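Local structure of methane monooxygenase hydroxylase, MmoD (Methylosinus sporium, 6D7K) at residues H[23-28]-H[38-43]. The protein associates with the hydroxylase of soluble methane monooxygenase and probably regulates it rather than acting as a catalyst itself. Sequence-based numbering, arbitrary orientation.
Sequences ARYEAF and WEILRD
Residues 23-28 and 38-43 illustrate how the two faces of one antiparallel ladder differ. Glu26 and Leu41 form a hydrogen-bonded pair, Leu41 N to Glu26 O at 2.7 Å and nearly straight (170°); Phe28 and Glu39 form another. The packed face carries Tyr25, Ala27, Ile40 and Arg42. Ala27 CB meets Ile40 CG1 at 4.2 Å, while the Tyr25 ring and Arg42 guanidinium run side by side, planes 70° apart. Arg42 bends at chi3 (-78°) so that NE donates to Tyr25 OH at 2.9 Å. Arg24 NH2 lies 3.4 Å from Arg42 NE; Asp73, salt-bridged to Arg24 and hydrogen-bonded to Tyr25 OH, probably offsets this positive charge. Arg24 NH1 also pairs with Asp43 OD2 (3.3 Å), well out of the guanidinium plane, by charge alone; both residues touch another protein's chain. The other face, with Glu26, Phe28, Glu39 and Leu41, is looser and partly exposed: Leu41 CD1 lies 4.4 Å from Phe28 CD1, at that ring's edge, and Glu39 forms a salt bridge with Arg16, which also makes a cation-pi contact with Phe28. This hairpin is the centre of a four-stranded beta meander, between strands 17-21 and 45-52, with helix 55-74 packed against Tyr25, Ala27 and Ile40.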
ATOM      1  N   ALA H  23      -9.641 -29.951   6.797  1.00 44.39           N
ATOM      2  CA  ALA H  23      -8.880 -29.483   7.956  1.00 49.26           C
ATOM      3  C   ALA H  23      -8.474 -28.018   7.821  1.00 52.48           C
ATOM      4  O   ALA H  23      -8.393 -27.304   8.827  1.00 50.93           O
ATOM      5  CB  ALA H  23      -7.641 -30.350   8.165  1.00 44.00           C
ATOM      6  N   ARG H  24      -8.228 -27.555   6.591  1.00 48.62           N
ATOM      7  CA  ARG H  24      -7.663 -26.241   6.351  1.00 48.80           C
ATOM      8  C   ARG H  24      -8.527 -25.323   5.502  1.00 47.36           C
ATOM      9  O   ARG H  24      -8.449 -24.109   5.686  1.00 52.40           O
ATOM     10  CB  ARG H  24      -6.280 -26.368   5.687  1.00 55.71           C
ATOM     11  CG  ARG H  24      -5.113 -26.083   6.645  1.00 69.46           C
ATOM     12  CD  ARG H  24      -3.742 -26.442   6.049  1.00 74.38           C
ATOM     13  NE  ARG H  24      -3.419 -25.682   4.843  1.00 72.92           N
ATOM     14  CZ  ARG H  24      -2.616 -24.621   4.810  1.00 75.49           C
ATOM     15  NH1 ARG H  24      -2.044 -24.180   5.921  1.00 73.85           N
ATOM     16  NH2 ARG H  24      -2.387 -23.995   3.662  1.00 75.90           N
ATOM     17  N   TYR H  25      -9.346 -25.839   4.587  1.00 48.63           N
ATOM     18  CA  TYR H  25     -10.089 -24.987   3.661  1.00 44.47           C
ATOM     19  C   TYR H  25     -11.592 -25.074   3.899  1.00 39.01           C
ATOM     20  O   TYR H  25     -12.109 -26.121   4.283  1.00 38.11           O
ATOM     21  CB  TYR H  25      -9.758 -25.349   2.222  1.00 37.80           C
ATOM     22  CG  TYR H  25      -8.344 -24.966   1.832  1.00 44.96           C
ATOM     23  CD1 TYR H  25      -8.006 -23.633   1.567  1.00 46.02           C
ATOM     24  CD2 TYR H  25      -7.344 -25.925   1.729  1.00 43.70           C
ATOM     25  CE1 TYR H  25      -6.709 -23.273   1.203  1.00 44.54           C
ATOM     26  CE2 TYR H  25      -6.045 -25.575   1.362  1.00 45.94           C
ATOM     27  CZ  TYR H  25      -5.733 -24.251   1.104  1.00 46.93           C
ATOM     28  OH  TYR H  25      -4.445 -23.903   0.758  1.00 48.44           O
ATOM     29  N   GLU H  26     -12.280 -23.950   3.707  1.00 38.65           N
ATOM     30  CA  GLU H  26     -13.733 -23.910   3.636  1.00 40.04           C
ATOM     31  C   GLU H  26     -14.141 -23.097   2.415  1.00 40.27           C
ATOM     32  O   GLU H  26     -13.431 -22.166   2.021  1.00 41.86           O
ATOM     33  CB  GLU H  26     -14.349 -23.294   4.889  1.00 33.30           C
ATOM     34  CG  GLU H  26     -14.120 -24.115   6.134  1.00 46.62           C
ATOM     35  CD  GLU H  26     -15.049 -23.731   7.276  1.00 54.12           C
ATOM     36  OE1 GLU H  26     -14.950 -22.581   7.765  1.00 58.96           O
ATOM     37  OE2 GLU H  26     -15.883 -24.584   7.677  1.00 56.36           O
ATOM     38  N   ALA H  27     -15.287 -23.437   1.812  1.00 34.41           N
ATOM     39  CA  ALA H  27     -15.819 -22.630   0.717  1.00 34.30           C
ATOM     40  C   ALA H  27     -17.329 -22.503   0.842  1.00 35.54           C
ATOM     41  O   ALA H  27     -18.022 -23.489   1.097  1.00 39.17           O
ATOM     42  CB  ALA H  27     -15.450 -23.224  -0.644  1.00 31.14           C
ATOM     43  N   PHE H  28     -17.835 -21.292   0.666  1.00 34.31           N
ATOM     44  CA  PHE H  28     -19.262 -21.033   0.731  1.00 31.10           C
ATOM     45  C   PHE H  28     -19.737 -20.537  -0.626  1.00 36.41           C
ATOM     46  O   PHE H  28     -18.949 -20.030  -1.429  1.00 41.23           O
ATOM     47  CB  PHE H  28     -19.593 -20.010   1.822  1.00 38.22           C
ATOM     48  CG  PHE H  28     -19.259 -20.489   3.226  1.00 42.74           C
ATOM     49  CD1 PHE H  28     -17.963 -20.370   3.736  1.00 39.92           C
ATOM     50  CD2 PHE H  28     -20.239 -21.063   4.032  1.00 37.71           C
ATOM     51  CE1 PHE H  28     -17.664 -20.822   5.022  1.00 45.48           C
ATOM     52  CE2 PHE H  28     -19.933 -21.525   5.306  1.00 42.05           C
ATOM     53  CZ  PHE H  28     -18.652 -21.395   5.803  1.00 41.87           C
ATOM     54  N   TRP H  38     -19.183 -17.095  -4.508  1.00 33.33           N
ATOM     55  CA  TRP H  38     -18.530 -18.044  -3.633  1.00 31.22           C
ATOM     56  C   TRP H  38     -17.255 -17.429  -3.065  1.00 34.62           C
ATOM     57  O   TRP H  38     -16.684 -16.500  -3.639  1.00 35.01           O
ATOM     58  CB  TRP H  38     -18.225 -19.359  -4.372  1.00 31.07           C
ATOM     59  CG  TRP H  38     -17.595 -19.240  -5.745  1.00 34.36           C
ATOM     60  CD1 TRP H  38     -18.234 -19.327  -6.953  1.00 36.43           C
ATOM     61  CD2 TRP H  38     -16.202 -19.073  -6.048  1.00 32.81           C
ATOM     62  NE1 TRP H  38     -17.327 -19.209  -7.982  1.00 34.28           N
ATOM     63  CE2 TRP H  38     -16.075 -19.051  -7.448  1.00 33.32           C
ATOM     64  CE3 TRP H  38     -15.054 -18.931  -5.270  1.00 36.05           C
ATOM     65  CZ2 TRP H  38     -14.856 -18.896  -8.079  1.00 31.66           C
ATOM     66  CZ3 TRP H  38     -13.846 -18.778  -5.906  1.00 35.70           C
ATOM     67  CH2 TRP H  38     -13.757 -18.756  -7.294  1.00 30.77           C
ATOM     68  N   GLU H  39     -16.830 -17.950  -1.907  1.00 36.23           N
ATOM     69  CA  GLU H  39     -15.593 -17.546  -1.245  1.00 37.91           C
ATOM     70  C   GLU H  39     -14.892 -18.771  -0.680  1.00 38.81           C
ATOM     71  O   GLU H  39     -15.531 -19.767  -0.324  1.00 35.88           O
ATOM     72  CB  GLU H  39     -15.844 -16.551  -0.120  1.00 32.47           C
ATOM     73  CG  GLU H  39     -17.157 -16.786   0.548  1.00 39.68           C
ATOM     74  CD  GLU H  39     -17.317 -15.978   1.817  1.00 56.23           C
ATOM     75  OE1 GLU H  39     -18.387 -16.099   2.471  1.00 61.50           O
ATOM     76  OE2 GLU H  39     -16.377 -15.221   2.156  1.00 56.99           O
ATOM     77  N   ILE H  40     -13.570 -18.681  -0.587  1.00 35.68           N
ATOM     78  CA  ILE H  40     -12.733 -19.746  -0.057  1.00 34.82           C
ATOM     79  C   ILE H  40     -11.970 -19.198   1.139  1.00 35.60           C
ATOM     80  O   ILE H  40     -11.420 -18.090   1.071  1.00 36.32           O
ATOM     81  CB  ILE H  40     -11.764 -20.273  -1.127  1.00 35.47           C
ATOM     82  CG1 ILE H  40     -12.544 -20.745  -2.356  1.00 34.96           C
ATOM     83  CG2 ILE H  40     -10.877 -21.379  -0.538  1.00 33.06           C
ATOM     84  CD1 ILE H  40     -11.650 -21.153  -3.537  1.00 31.44           C
ATOM     85  N   LEU H  41     -11.939 -19.959   2.236  1.00 37.18           N
ATOM     86  CA  LEU H  41     -11.202 -19.559   3.435  1.00 36.21           C
ATOM     87  C   LEU H  41     -10.117 -20.577   3.719  1.00 38.15           C
ATOM     88  O   LEU H  41     -10.314 -21.782   3.524  1.00 40.83           O
ATOM     89  CB  LEU H  41     -12.094 -19.415   4.664  1.00 34.01           C
ATOM     90  CG  LEU H  41     -13.168 -18.327   4.675  1.00 40.01           C
ATOM     91  CD1 LEU H  41     -14.062 -18.444   3.481  1.00 38.92           C
ATOM     92  CD2 LEU H  41     -14.012 -18.417   5.942  1.00 43.10           C
ATOM     93  N   ARG H  42      -8.959 -20.082   4.144  1.00 44.15           N
ATOM     94  CA  ARG H  42      -7.848 -20.922   4.575  1.00 42.89           C
ATOM     95  C   ARG H  42      -7.607 -20.642   6.044  1.00 42.98           C
ATOM     96  O   ARG H  42      -7.455 -19.482   6.437  1.00 43.17           O
ATOM     97  CB  ARG H  42      -6.579 -20.661   3.766  1.00 42.76           C
ATOM     98  CG  ARG H  42      -5.488 -21.661   4.069  1.00 50.55           C
ATOM     99  CD  ARG H  42      -4.124 -21.217   3.591  1.00 52.39           C
ATOM    100  NE  ARG H  42      -3.950 -21.393   2.155  1.00 54.64           N
ATOM    101  CZ  ARG H  42      -3.883 -20.383   1.290  1.00 62.87           C
ATOM    102  NH1 ARG H  42      -3.977 -19.129   1.741  1.00 62.27           N
ATOM    103  NH2 ARG H  42      -3.719 -20.619  -0.018  1.00 52.74           N
ATOM    104  N   ASP H  43      -7.589 -21.700   6.851  1.00 49.71           N
ATOM    105  CA  ASP H  43      -7.415 -21.592   8.300  1.00 50.06           C
ATOM    106  C   ASP H  43      -8.315 -20.497   8.873  1.00 49.19           C
ATOM    107  O   ASP H  43      -7.938 -19.755   9.778  1.00 52.29           O
ATOM    108  CB  ASP H  43      -5.944 -21.351   8.669  1.00 47.73           C
ATOM    109  CG  ASP H  43      -4.995 -22.418   8.101  1.00 57.90           C
ATOM    110  OD1 ASP H  43      -5.233 -23.632   8.317  1.00 62.60           O
ATOM    111  OD2 ASP H  43      -3.999 -22.032   7.439  1.00 57.51           O
TER